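Local coordinates for protein fervidolysin (Fervidobacterium pennivorans, PDB 1R6V) that degrades keratin into peptides as a subtilisin-like serine protease, allowing the bacterium to grow on native feathers, at residues Q15-L20 with L600-I605; I101-V106 with D375-T380; M264-G269 with M291-G296; I526-A531 with Y663-I668. The protein carries 1 engineered substitution. All coordinates share one frame; numbering follows the deposited sequence.

How the contacts relate
The four contacts fall into two groups far apart in an elongated chain. Contacts 1 and 4 lie about 9 Å apart between centres and meet on neighbouring strands, 604-610 and 666-669, of the second beta-sandwich domain: Tyr-17 OH probably bonds to Ile-668 O at 2.8 Å. Contacts 2 and 3 belong to the catalytic end, about 14 Å apart between centres. Ile-101 N of contact 2 probably bonds to Ser-267 O of contact 3 at 2.9 Å, and both contacts come close to Ser-381, the inferred nucleophile of the charge relay system. Contacts 1 and 2 both involve the propeptide, yet their centres are about 50 Å apart.

Contact 1. Residues Q15-L20 with L600-I605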
loop_
_atom_site.group_PDB
_atom_site.type_symbol
_atom_site.label_atom_id
_atom_site.label_comp_id
_atom_site.label_asym_id
_atom_site.label_seq_id
_atom_site.Cartn_x
_atom_site.Cartn_y
_atom_site.Cartn_z
ATOM N N GLN A 15 20.110 19.514 6.771
ATOM C CA GLN A 15 19.670 19.098 5.448
ATOM C C GLN A 15 18.490 18.130 5.488
ATOM O O GLN A 15 18.154 17.523 4.472
ATOM C CB GLN A 15 20.830 18.429 4.706
ATOM C CG GLN A 15 22.006 19.347 4.381
ATOM C CD GLN A 15 21.589 20.554 3.562
ATOM O OE1 GLN A 15 21.392 21.645 4.096
ATOM N NE2 GLN A 15 21.437 20.357 2.260
ATOM N N GLY A 16 17.872 17.978 6.655
ATOM C CA GLY A 16 16.741 17.068 6.778
ATOM C C GLY A 16 17.164 15.607 6.827
ATOM O O GLY A 16 18.279 15.294 7.253
ATOM N N TYR A 17 16.286 14.704 6.397
ATOM C CA TYR A 17 16.611 13.281 6.411
ATOM C C TYR A 17 16.836 12.703 5.017
ATOM O O TYR A 17 16.501 13.330 4.014
ATOM C CB TYR A 17 15.526 12.489 7.155
ATOM C CG TYR A 17 15.412 12.937 8.594
ATOM C CD1 TYR A 17 14.483 13.911 8.974
ATOM C CD2 TYR A 17 16.317 12.481 9.554
ATOM C CE1 TYR A 17 14.474 14.426 10.274
ATOM C CE2 TYR A 17 16.316 12.991 10.854
ATOM C CZ TYR A 17 15.398 13.964 11.203
ATOM O OH TYR A 17 15.428 14.508 12.465
ATOM N N HIS A 18 17.414 11.505 4.995
ATOM C CA HIS A 18 17.759 10.756 3.785
ATOM C C HIS A 18 16.562 10.521 2.862
ATOM O O HIS A 18 15.407 10.587 3.285
ATOM C CB HIS A 18 18.360 9.408 4.197
ATOM C CG HIS A 18 19.125 8.711 3.115
ATOM N ND1 HIS A 18 19.200 7.335 3.025
ATOM C CD2 HIS A 18 19.891 9.193 2.106
ATOM C CE1 HIS A 18 19.977 7.001 2.010
ATOM N NE2 HIS A 18 20.408 8.109 1.436
ATOM N N ILE A 19 16.859 10.247 1.594
ATOM C CA ILE A 19 15.824 9.987 0.618
ATOM C C ILE A 19 15.092 8.706 1.041
ATOM O O ILE A 19 15.697 7.786 1.594
ATOM C CB ILE A 19 16.455 9.852 -0.789
ATOM C CG1 ILE A 19 15.384 9.536 -1.837
ATOM C CG2 ILE A 19 17.517 8.794 -0.765
ATOM C CD1 ILE A 19 15.081 8.075 -1.975
ATOM N N LEU A 20 13.787 8.657 0.786
ATOM C CA LEU A 20 12.975 7.511 1.167
ATOM C C LEU A 20 13.055 6.396 0.127
ATOM O O LEU A 20 12.544 6.537 -0.987
ATOM C CB LEU A 20 11.522 7.962 1.336
ATOM C CG LEU A 20 10.591 7.123 2.223
ATOM C CD1 LEU A 20 9.226 7.823 2.309
ATOM C CD2 LEU A 20 10.436 5.734 1.665
ATOM N N LEU A 600 21.390 18.456 20.932
ATOM C CA LEU A 600 20.602 19.549 20.364
ATOM C C LEU A 600 20.549 19.514 18.842
ATOM O O LEU A 600 19.700 20.162 18.226
ATOM C CB LEU A 600 21.158 20.900 20.818
ATOM C CG LEU A 600 20.829 21.387 22.232
ATOM C CD1 LEU A 600 21.338 20.404 23.286
ATOM C CD2 LEU A 600 21.471 22.752 22.421
ATOM N N LEU A 601 21.459 18.764 18.236
ATOM C CA LEU A 601 21.493 18.655 16.791
ATOM C C LEU A 601 20.369 17.745 16.324
ATOM O O LEU A 601 19.978 16.808 17.025
ATOM C CB LEU A 601 22.837 18.087 16.317
ATOM C CG LEU A 601 24.056 19.000 16.475
ATOM C CD1 LEU A 601 25.315 18.286 16.001
ATOM C CD2 LEU A 601 23.828 20.277 15.685
ATOM N N SER A 602 19.863 18.026 15.130
ATOM C CA SER A 602 18.784 17.237 14.546
ATOM C C SER A 602 19.093 16.955 13.083
ATOM O O SER A 602 19.632 17.806 12.386
ATOM C CB SER A 602 17.450 17.989 14.635
ATOM O OG SER A 602 16.399 17.189 14.109
ATOM N N GLY A 603 18.735 15.765 12.617
ATOM C CA GLY A 603 18.988 15.417 11.232
ATOM C C GLY A 603 19.911 14.217 11.130
ATOM O O GLY A 603 19.813 13.289 11.925
ATOM N N GLN A 604 20.813 14.232 10.156
ATOM C CA GLN A 604 21.736 13.119 9.990
ATOM C C GLN A 604 23.149 13.659 9.839
ATOM O O GLN A 604 23.419 14.508 8.985
ATOM C CB GLN A 604 21.287 12.277 8.796
ATOM C CG GLN A 604 19.904 11.678 9.082
ATOM C CD GLN A 604 19.263 11.019 7.883
ATOM O OE1 GLN A 604 19.314 11.547 6.774
ATOM N NE2 GLN A 604 18.637 9.863 8.104
ATOM N N ILE A 605 24.043 13.178 10.697
ATOM C CA ILE A 605 25.415 13.662 10.704
ATOM C C ILE A 605 26.453 12.561 10.719
ATOM O O ILE A 605 26.130 11.390 10.921
ATOM C CB ILE A 605 25.676 14.558 11.949
ATOM C CG1 ILE A 605 25.426 13.757 13.234
ATOM C CG2 ILE A 605 24.786 15.803 11.909
ATOM C CD1 ILE A 605 25.678 14.534 14.536
HETATM O O HOH W 1 20.718 16.473 7.960
#
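Gln-604 and Tyr-17 carry most of this contact, with Gly-603 beside them. The Gln-604 side chain runs out extended (chi2 170°) and brings its amide to the edge of the Tyr-17 ring, CD lying 3.7 Å from CD2; the amide and ring planes stand 76° apart. OE1 turns to the propeptide backbone and takes a short but strongly bent, weak hydrogen bond from His-18 N at 2.6 Å. The amide's other end is held by Thr-667, whose OG1 accepts from NE2. Further along the ring, Tyr-17 CE2 sits 3.6 Å from Gly-603 CA, at a corner where a side chain would collide with the preceding carbonyl oxygen, so glycine suits it. The phenol OH bonds mainly to Ile-668 O, while Ser-602 OG, 3.3 Å from Tyr-17 OH, has Asp-456 as its stronger partner. One water ties the backbones together, probably donating to Gly-16 O at 2.8 Å and accepting from Gln-604 N at 3.1 Å. Neither segment extends the other's sheet here. This is interdomain packing: an irregular N-terminal loop of the propeptide lies on the chain corner leading into strand 604-610 of the second beta-sandwich domain.

Contact 2. Residues I101-V106 with D375-T380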
loop_
_atom_site.group_PDB
_atom_site.type_symbol
_atom_site.label_atom_id
_atom_site.label_comp_id
_atom_site.label_asym_id
_atom_site.label_seq_id
_atom_site.Cartn_x
_atom_site.Cartn_y
_atom_site.Cartn_z
ATOM N N ILE A 101 -6.077 -13.020 -5.974
ATOM C CA ILE A 101 -6.620 -13.893 -4.937
ATOM C C ILE A 101 -7.589 -14.778 -5.724
ATOM O O ILE A 101 -8.794 -14.542 -5.754
ATOM C CB ILE A 101 -7.352 -13.063 -3.866
ATOM C CG1 ILE A 101 -6.357 -12.101 -3.211
ATOM C CG2 ILE A 101 -7.967 -13.977 -2.804
ATOM C CD1 ILE A 101 -7.005 -11.061 -2.286
ATOM N N LYS A 102 -7.025 -15.805 -6.358
ATOM C CA LYS A 102 -7.743 -16.722 -7.241
ATOM C C LYS A 102 -8.914 -17.549 -6.727
ATOM O O LYS A 102 -8.794 -18.290 -5.753
ATOM C CB LYS A 102 -6.735 -17.677 -7.899
ATOM C CG LYS A 102 -5.770 -17.020 -8.892
ATOM C CD LYS A 102 -6.362 -16.883 -10.299
ATOM C CE LYS A 102 -6.522 -18.232 -10.995
ATOM N NZ LYS A 102 -7.262 -18.103 -12.287
ATOM N N PRO A 103 -10.068 -17.449 -7.405
ATOM C CA PRO A 103 -11.234 -18.228 -6.976
ATOM C C PRO A 103 -11.056 -19.674 -7.416
ATOM O O PRO A 103 -10.320 -19.942 -8.364
ATOM C CB PRO A 103 -12.388 -17.558 -7.716
ATOM C CG PRO A 103 -11.755 -17.072 -8.976
ATOM C CD PRO A 103 -10.421 -16.529 -8.503
ATOM N N THR A 104 -11.713 -20.604 -6.728
ATOM C CA THR A 104 -11.624 -22.013 -7.102
ATOM C C THR A 104 -13.008 -22.508 -7.506
ATOM O O THR A 104 -14.020 -21.979 -7.058
ATOM C CB THR A 104 -11.079 -22.878 -5.949
ATOM O OG1 THR A 104 -11.878 -22.685 -4.778
ATOM C CG2 THR A 104 -9.641 -22.497 -5.638
ATOM N N VAL A 105 -13.054 -23.513 -8.367
ATOM C CA VAL A 105 -14.324 -24.040 -8.823
ATOM C C VAL A 105 -14.958 -24.985 -7.811
ATOM O O VAL A 105 -14.256 -25.712 -7.094
ATOM C CB VAL A 105 -14.151 -24.777 -10.172
ATOM C CG1 VAL A 105 -15.453 -25.486 -10.572
ATOM C CG2 VAL A 105 -13.754 -23.775 -11.249
ATOM N N VAL A 106 -16.285 -24.928 -7.715
ATOM C CA VAL A 106 -17.022 -25.831 -6.840
ATOM C C VAL A 106 -18.229 -26.348 -7.610
ATOM O O VAL A 106 -18.591 -25.815 -8.664
ATOM C CB VAL A 106 -17.499 -25.172 -5.506
ATOM C CG1 VAL A 106 -16.296 -24.652 -4.724
ATOM C CG2 VAL A 106 -18.518 -24.061 -5.777
ATOM N N ASP A 375 -20.066 -20.740 -14.516
ATOM C CA ASP A 375 -19.414 -21.668 -13.602
ATOM C C ASP A 375 -19.641 -21.204 -12.181
ATOM O O ASP A 375 -19.945 -20.029 -11.927
ATOM C CB ASP A 375 -17.899 -21.796 -13.866
ATOM C CG ASP A 375 -17.378 -23.205 -13.570
ATOM O OD1 ASP A 375 -18.102 -23.963 -12.877
ATOM O OD2 ASP A 375 -16.253 -23.545 -14.025
ATOM N N TYR A 376 -19.486 -22.140 -11.259
ATOM C CA TYR A 376 -19.658 -21.882 -9.834
ATOM C C TYR A 376 -18.279 -21.744 -9.188
ATOM O O TYR A 376 -17.467 -22.663 -9.251
ATOM C CB TYR A 376 -20.396 -23.042 -9.148
ATOM C CG TYR A 376 -21.753 -23.367 -9.727
ATOM C CD1 TYR A 376 -21.855 -24.140 -10.875
ATOM C CD2 TYR A 376 -22.927 -22.911 -9.129
ATOM C CE1 TYR A 376 -23.080 -24.458 -11.423
ATOM C CE2 TYR A 376 -24.179 -23.228 -9.682
ATOM C CZ TYR A 376 -24.232 -24.003 -10.831
ATOM O OH TYR A 376 -25.430 -24.324 -11.420
ATOM N N TYR A 377 -18.033 -20.605 -8.550
ATOM C CA TYR A 377 -16.758 -20.350 -7.897
ATOM C C TYR A 377 -16.929 -20.107 -6.401
ATOM O O TYR A 377 -18.029 -19.827 -5.911
ATOM C CB TYR A 377 -16.087 -19.096 -8.477
ATOM C CG TYR A 377 -15.520 -19.217 -9.875
ATOM C CD1 TYR A 377 -15.513 -20.432 -10.558
ATOM C CD2 TYR A 377 -14.959 -18.105 -10.497
ATOM C CE1 TYR A 377 -14.953 -20.542 -11.840
ATOM C CE2 TYR A 377 -14.404 -18.194 -11.770
ATOM C CZ TYR A 377 -14.401 -19.410 -12.439
ATOM O OH TYR A 377 -13.857 -19.497 -13.709
ATOM N N GLN A 378 -15.811 -20.185 -5.693
ATOM C CA GLN A 378 -15.778 -19.918 -4.269
ATOM C C GLN A 378 -14.520 -19.099 -4.011
ATOM O O GLN A 378 -13.533 -19.220 -4.737
ATOM C CB GLN A 378 -15.730 -21.238 -3.505
ATOM C CG GLN A 378 -15.211 -21.162 -2.104
ATOM C CD GLN A 378 -14.677 -22.519 -1.645
ATOM O OE1 GLN A 378 -15.417 -23.494 -1.588
ATOM N NE2 GLN A 378 -13.388 -22.580 -1.325
ATOM N N GLY A 379 -14.568 -18.240 -3.002
ATOM C CA GLY A 379 -13.403 -17.452 -2.668
ATOM C C GLY A 379 -13.777 -16.053 -2.241
ATOM O O GLY A 379 -14.902 -15.602 -2.470
ATOM N N THR A 380 -12.833 -15.367 -1.611
ATOM C CA THR A 380 -13.100 -14.006 -1.189
ATOM C C THR A 380 -13.298 -13.146 -2.442
ATOM O O THR A 380 -13.963 -12.107 -2.401
ATOM C CB THR A 380 -11.947 -13.461 -0.327
ATOM O OG1 THR A 380 -11.644 -14.408 0.711
ATOM C CG2 THR A 380 -12.367 -12.174 0.327
HETATM O O HOH W 2 -10.842 -20.830 -2.649
HETATM O O HOH W 3 -18.791 -26.201 -11.454
#
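Antiparallel strand pairing joins the tail end of the propeptide to the catalytic domain here, with strand 104-105 added at the edge of strand 374-378. Thr-104 and Gln-378 form the hydrogen-bonded pair: Thr-104 N donates to Gln-378 O at 3.0 Å, and Gln-378 N returns a bond to Thr-104 O at 2.9 Å. Next comes the non-hydrogen-bonded pair Val-105 and Tyr-377, and beyond it Val-106 N reaches Tyr-376 O at 3.0 Å.

Side chains fill in around this frame. Tyr-377 touches two propeptide side chains: its CD2 is 3.7 Å from Pro-103 CG, its CE1 3.5 Å from Val-105 CG2. With CG anti to the backbone N (chi1 159°), the Gln-378 side chain lies alongside that of Thr-104, pointing the same way, and the two share a water, weakly on the glutamine side. The Val-106 side chain crosses that of Gln-378 at about a right angle, CG1 3.5 Å from OE1. A second water donates to both Val-106 O and Asp-375 OD1.

Pro-103 also packs on Ser-381 and Met-382 of helix 380-397, with the engineered Ala-200 of the inferred charge relay system close by, consistent with a propeptide lying over the active site. Strand 347-350 flanks strand 374-378 on its other edge, making 374-378 the central strand of three.

Contact 3. Residues M264-G269 with M291-G296; sequences MNHSWG and MVVSAG
Met-264 and Met-291 lie side by side and point the same way, with Met-264 CG 3.6 Å from Met-291 SD. Met-264 is extended beyond CG, whereas Met-291 bends at chi2 (-67°), which sets SD beside Met-264, and again at chi3 (-108°), which turns CE to His-266 NE2, 3.6 Å away. The sulfur of Met-291 also approaches the edge of that imidazole, 4.8 Å from SD to the ring centroid. Val-293 CG2 adds a looser contact, 4.0 Å from His-266 CB. Three backbone bonds join the two strands: Val-292 N to Met-264 O at 3.0 Å, His-266 N to Val-292 O at 2.8 Å, and Ser-294 N to His-266 O at 2.9 Å.

This is the parallel pairing of a beta-alpha-beta crossover, strand 263-269 to helix 275-286 to strand 290-294, in the central sheet of the subtilisin fold. The crossover helix covers the methionine and histidine face through Phe-281 and Ala-284.

Farther out, Trp-268 NE1 donates to His-266 ND1 in the plane of the imidazole, which fixes the rotation of the ring. Asn-265 and Val-292 share the other face of the sheet, packing on helix 380-397, where Asn-265 ND2 bonds to Thr-388 OG1. Where strand 263-269 is interrupted, Ser-267 OG touches Ser-294 CB at the end of strand 290-294, and the Ser-267 side chain comes within about 4 Å of Ser-381, the inferred nucleophile.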
loop_
_atom_site.group_PDB
_atom_site.type_symbol
_atom_site.label_atom_id
_atom_site.label_comp_id
_atom_site.label_asym_id
_atom_site.label_seq_id
_atom_site.Cartn_x
_atom_site.Cartn_y
_atom_site.Cartn_z
ATOM N N MET A 264 -14.645 0.637 -7.311
ATOM C CA MET A 264 -13.751 -0.337 -7.966
ATOM C C MET A 264 -13.717 -1.615 -7.155
ATOM O O MET A 264 -13.771 -1.571 -5.931
ATOM C CB MET A 264 -12.311 0.187 -8.042
ATOM C CG MET A 264 -12.184 1.565 -8.711
ATOM S SD MET A 264 -10.476 1.877 -9.362
ATOM C CE MET A 264 -10.509 3.711 -9.445
ATOM N N ASN A 265 -13.591 -2.743 -7.848
ATOM C CA ASN A 265 -13.531 -4.049 -7.196
ATOM C C ASN A 265 -12.103 -4.586 -7.361
ATOM O O ASN A 265 -11.592 -4.627 -8.475
ATOM C CB ASN A 265 -14.540 -5.003 -7.845
ATOM C CG ASN A 265 -14.544 -6.373 -7.179
ATOM O OD1 ASN A 265 -13.780 -7.276 -7.562
ATOM N ND2 ASN A 265 -15.377 -6.520 -6.157
ATOM N N HIS A 266 -11.464 -4.944 -6.250
ATOM C CA HIS A 266 -10.086 -5.469 -6.248
ATOM C C HIS A 266 -9.971 -6.791 -5.495
ATOM O O HIS A 266 -10.400 -6.875 -4.342
ATOM C CB HIS A 266 -9.130 -4.525 -5.512
ATOM C CG HIS A 266 -9.069 -3.142 -6.074
ATOM N ND1 HIS A 266 -8.167 -2.772 -7.055
ATOM C CD2 HIS A 266 -9.798 -2.038 -5.787
ATOM C CE1 HIS A 266 -8.354 -1.492 -7.348
ATOM N NE2 HIS A 266 -9.336 -1.026 -6.591
ATOM N N SER A 267 -9.379 -7.806 -6.112
ATOM C CA SER A 267 -9.164 -9.062 -5.394
ATOM C C SER A 267 -7.771 -9.555 -5.745
ATOM O O SER A 267 -7.595 -10.591 -6.398
ATOM C CB SER A 267 -10.219 -10.100 -5.762
ATOM O OG SER A 267 -11.472 -9.716 -5.202
ATOM N N TRP A 268 -6.786 -8.777 -5.317
ATOM C CA TRP A 268 -5.377 -9.067 -5.544
ATOM C C TRP A 268 -4.565 -8.435 -4.428
ATOM O O TRP A 268 -5.072 -7.621 -3.652
ATOM C CB TRP A 268 -4.932 -8.488 -6.888
ATOM C CG TRP A 268 -5.168 -6.974 -7.005
ATOM C CD1 TRP A 268 -6.342 -6.345 -7.336
ATOM C CD2 TRP A 268 -4.213 -5.933 -6.758
ATOM N NE1 TRP A 268 -6.167 -4.967 -7.311
ATOM C CE2 TRP A 268 -4.875 -4.696 -6.956
ATOM C CE3 TRP A 268 -2.858 -5.923 -6.385
ATOM C CZ2 TRP A 268 -4.229 -3.468 -6.795
ATOM C CZ3 TRP A 268 -2.219 -4.703 -6.228
ATOM C CH2 TRP A 268 -2.907 -3.489 -6.432
ATOM N N GLY A 269 -3.295 -8.808 -4.335
ATOM C CA GLY A 269 -2.472 -8.208 -3.315
ATOM C C GLY A 269 -1.096 -8.797 -3.168
ATOM O O GLY A 269 -0.734 -9.748 -3.861
ATOM N N MET A 291 -13.412 2.024 -2.780
ATOM C CA MET A 291 -12.505 0.942 -3.148
ATOM C C MET A 291 -12.816 -0.298 -2.314
ATOM O O MET A 291 -12.575 -0.296 -1.116
ATOM C CB MET A 291 -11.051 1.393 -2.926
ATOM C CG MET A 291 -10.639 2.601 -3.818
ATOM S SD MET A 291 -10.539 2.364 -5.639
ATOM C CE MET A 291 -8.689 2.412 -5.918
ATOM N N VAL A 292 -13.358 -1.326 -2.972
ATOM C CA VAL A 292 -13.728 -2.600 -2.341
ATOM C C VAL A 292 -12.584 -3.577 -2.621
ATOM O O VAL A 292 -12.183 -3.755 -3.777
ATOM C CB VAL A 292 -15.056 -3.139 -2.943
ATOM C CG1 VAL A 292 -15.428 -4.478 -2.292
ATOM C CG2 VAL A 292 -16.193 -2.104 -2.704
ATOM N N VAL A 293 -12.051 -4.183 -1.569
ATOM C CA VAL A 293 -10.928 -5.115 -1.722
ATOM C C VAL A 293 -11.220 -6.394 -0.972
ATOM O O VAL A 293 -11.668 -6.370 0.183
ATOM C CB VAL A 293 -9.626 -4.516 -1.154
ATOM C CG1 VAL A 293 -8.443 -5.462 -1.410
ATOM C CG2 VAL A 293 -9.384 -3.159 -1.771
ATOM N N SER A 294 -10.955 -7.523 -1.610
ATOM C CA SER A 294 -11.215 -8.773 -0.922
ATOM C C SER A 294 -10.170 -8.995 0.180
ATOM O O SER A 294 -9.007 -8.578 0.064
ATOM C CB SER A 294 -11.175 -9.930 -1.917
ATOM O OG SER A 294 -9.834 -10.136 -2.290
ATOM N N ALA A 295 -10.604 -9.625 1.268
ATOM C CA ALA A 295 -9.715 -9.967 2.382
ATOM C C ALA A 295 -8.766 -11.049 1.850
ATOM O O ALA A 295 -9.022 -11.632 0.803
ATOM C CB ALA A 295 -10.532 -10.533 3.550
ATOM N N GLY A 296 -7.683 -11.313 2.571
ATOM C CA GLY A 296 -6.721 -12.321 2.146
ATOM C C GLY A 296 -7.273 -13.650 1.651
ATOM O O GLY A 296 -8.448 -13.978 1.856
#

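Contact 4. Residues I526-A531 with Y663-I668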
loop_
_atom_site.group_PDB
_atom_site.type_symbol
_atom_site.label_atom_id
_atom_site.label_comp_id
_atom_site.label_asym_id
_atom_site.label_seq_id
_atom_site.Cartn_x
_atom_site.Cartn_y
_atom_site.Cartn_z
ATOM N N ILE A 526 16.294 4.995 6.318
ATOM C CA ILE A 526 16.438 6.330 6.864
ATOM C C ILE A 526 17.401 6.285 8.046
ATOM O O ILE A 526 18.256 7.156 8.191
ATOM C CB ILE A 526 15.099 6.858 7.362
ATOM C CG1 ILE A 526 14.168 7.108 6.170
ATOM C CG2 ILE A 526 15.310 8.120 8.171
ATOM C CD1 ILE A 526 14.695 8.138 5.173
ATOM N N ALA A 527 17.223 5.272 8.891
ATOM C CA ALA A 527 18.051 5.082 10.073
ATOM C C ALA A 527 18.836 3.796 9.886
ATOM O O ALA A 527 18.323 2.821 9.335
ATOM C CB ALA A 527 17.170 4.978 11.322
ATOM N N LEU A 528 20.074 3.790 10.355
ATOM C CA LEU A 528 20.930 2.623 10.212
ATOM C C LEU A 528 20.994 1.749 11.453
ATOM O O LEU A 528 21.505 0.628 11.390
ATOM C CB LEU A 528 22.351 3.080 9.850
ATOM C CG LEU A 528 22.453 3.935 8.580
ATOM C CD1 LEU A 528 23.891 4.432 8.373
ATOM C CD2 LEU A 528 22.007 3.109 7.383
ATOM N N ARG A 529 20.468 2.251 12.570
ATOM C CA ARG A 529 20.533 1.523 13.836
ATOM C C ARG A 529 19.245 1.513 14.648
ATOM O O ARG A 529 18.540 2.515 14.708
ATOM C CB ARG A 529 21.629 2.125 14.712
ATOM C CG ARG A 529 22.946 2.305 13.998
ATOM C CD ARG A 529 23.959 3.005 14.884
ATOM N NE ARG A 529 25.133 3.389 14.108
ATOM C CZ ARG A 529 25.151 4.383 13.225
ATOM N NH1 ARG A 529 24.061 5.106 13.008
ATOM N NH2 ARG A 529 26.256 4.635 12.527
ATOM N N MET A 530 18.969 0.382 15.290
ATOM C CA MET A 530 17.773 0.256 16.120
ATOM C C MET A 530 17.815 1.313 17.226
ATOM O O MET A 530 16.781 1.836 17.645
ATOM C CB MET A 530 17.696 -1.150 16.731
ATOM C CG MET A 530 16.400 -1.429 17.483
ATOM S SD MET A 530 16.318 -3.119 18.131
ATOM C CE MET A 530 15.499 -3.934 16.792
ATOM N N ALA A 531 19.021 1.653 17.677
ATOM C CA ALA A 531 19.180 2.643 18.733
ATOM C C ALA A 531 18.664 4.029 18.350
ATOM O O ALA A 531 18.427 4.863 19.222
ATOM C CB ALA A 531 20.660 2.736 19.155
ATOM N N TYR A 663 28.959 8.860 3.796
ATOM C CA TYR A 663 29.483 8.168 4.960
ATOM C C TYR A 663 28.369 7.755 5.898
ATOM O O TYR A 663 27.309 8.380 5.925
ATOM C CB TYR A 663 30.468 9.054 5.730
ATOM C CG TYR A 663 31.830 9.140 5.077
ATOM C CD1 TYR A 663 32.115 10.137 4.148
ATOM C CD2 TYR A 663 32.814 8.189 5.355
ATOM C CE1 TYR A 663 33.349 10.184 3.506
ATOM C CE2 TYR A 663 34.052 8.226 4.717
ATOM C CZ TYR A 663 34.306 9.228 3.795
ATOM O OH TYR A 663 35.517 9.270 3.147
ATOM N N VAL A 664 28.626 6.688 6.649
ATOM C CA VAL A 664 27.685 6.187 7.644
ATOM C C VAL A 664 27.243 7.405 8.449
ATOM O O VAL A 664 28.051 8.288 8.781
ATOM C CB VAL A 664 28.383 5.139 8.558
ATOM C CG1 VAL A 664 27.616 4.953 9.846
ATOM C CG2 VAL A 664 28.471 3.796 7.819
ATOM N N TRP A 665 25.951 7.469 8.743
ATOM C CA TRP A 665 25.428 8.603 9.482
ATOM C C TRP A 665 24.691 8.211 10.747
ATOM O O TRP A 665 24.370 7.041 10.949
ATOM C CB TRP A 665 24.507 9.435 8.586
ATOM C CG TRP A 665 23.272 8.702 8.139
ATOM C CD1 TRP A 665 22.058 8.657 8.780
ATOM C CD2 TRP A 665 23.131 7.906 6.958
ATOM N NE1 TRP A 665 21.176 7.881 8.067
ATOM C CE2 TRP A 665 21.805 7.408 6.943
ATOM C CE3 TRP A 665 23.996 7.566 5.906
ATOM C CZ2 TRP A 665 21.318 6.585 5.915
ATOM C CZ3 TRP A 665 23.513 6.745 4.879
ATOM C CH2 TRP A 665 22.183 6.265 4.893
ATOM N N TRP A 666 24.456 9.215 11.585
ATOM C CA TRP A 666 23.748 9.063 12.860
ATOM C C TRP A 666 22.474 9.886 12.704
ATOM O O TRP A 666 22.526 11.069 12.353
ATOM C CB TRP A 666 24.607 9.611 14.002
ATOM C CG TRP A 666 25.970 8.993 14.014
ATOM C CD1 TRP A 666 27.047 9.379 13.275
ATOM C CD2 TRP A 666 26.366 7.810 14.720
ATOM N NE1 TRP A 666 28.091 8.507 13.470
ATOM C CE2 TRP A 666 27.701 7.533 14.352
ATOM C CE3 TRP A 666 25.718 6.954 15.624
ATOM C CZ2 TRP A 666 28.406 6.437 14.855
ATOM C CZ3 TRP A 666 26.418 5.863 16.124
ATOM C CH2 TRP A 666 27.752 5.615 15.736
ATOM N N THR A 667 21.342 9.247 12.963
ATOM C CA THR A 667 20.037 9.878 12.806
ATOM C C THR A 667 19.496 10.363 14.148
ATOM O O THR A 667 19.261 9.563 15.050
ATOM C CB THR A 667 19.068 8.869 12.145
ATOM O OG1 THR A 667 19.616 8.448 10.888
ATOM C CG2 THR A 667 17.706 9.503 11.881
ATOM N N ILE A 668 19.317 11.674 14.265
ATOM C CA ILE A 668 18.829 12.283 15.498
ATOM C C ILE A 668 17.722 13.304 15.235
ATOM O O ILE A 668 17.518 13.751 14.098
ATOM C CB ILE A 668 19.980 12.951 16.287
ATOM C CG1 ILE A 668 20.657 14.031 15.442
ATOM C CG2 ILE A 668 20.969 11.887 16.730
ATOM C CD1 ILE A 668 21.582 13.505 14.389
#
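The guanidinium of Arg-529 lies flat on the six-membered ring of Trp-666, centres 3.6 Å apart and planes only 6° from parallel, a cation-pi stack with CZ over the ring face. At its edge, NH1 gives Trp-665 O a nearly straight hydrogen bond of 2.8 Å, with NH2 adding a weak one to the same oxygen. Trp-665 is met differently. Leu-528 CD1 sits over the centre of its six-membered ring in a CH-pi contact, 3.8 Å from the centroid, while in the plane of the indole NE1 donates to Ile-526 O at 3.0 Å. A chi1 of 64° sets Trp-665 CG between its backbone N and carbonyl carbon, on the side of the 526-531 loop.

What meets here is a loop of the Ig-like domain, preceding strand 535-543, and the stretch leading into strand 666-669 of the second beta-sandwich domain, so the buried arginine spans a domain interface. Two salt bridges, from NE to Asp-649 and from NH1 to Glu-532, offset its charge in this buried place. Glu-532 also accepts from Thr-667 N, tying arginine and strand to one carboxylate. Trp-666 stacks with Phe-607 as well and packs against strands 619-627 and 630-638, and the Trp-665 ring meets that of His-18 from the propeptide.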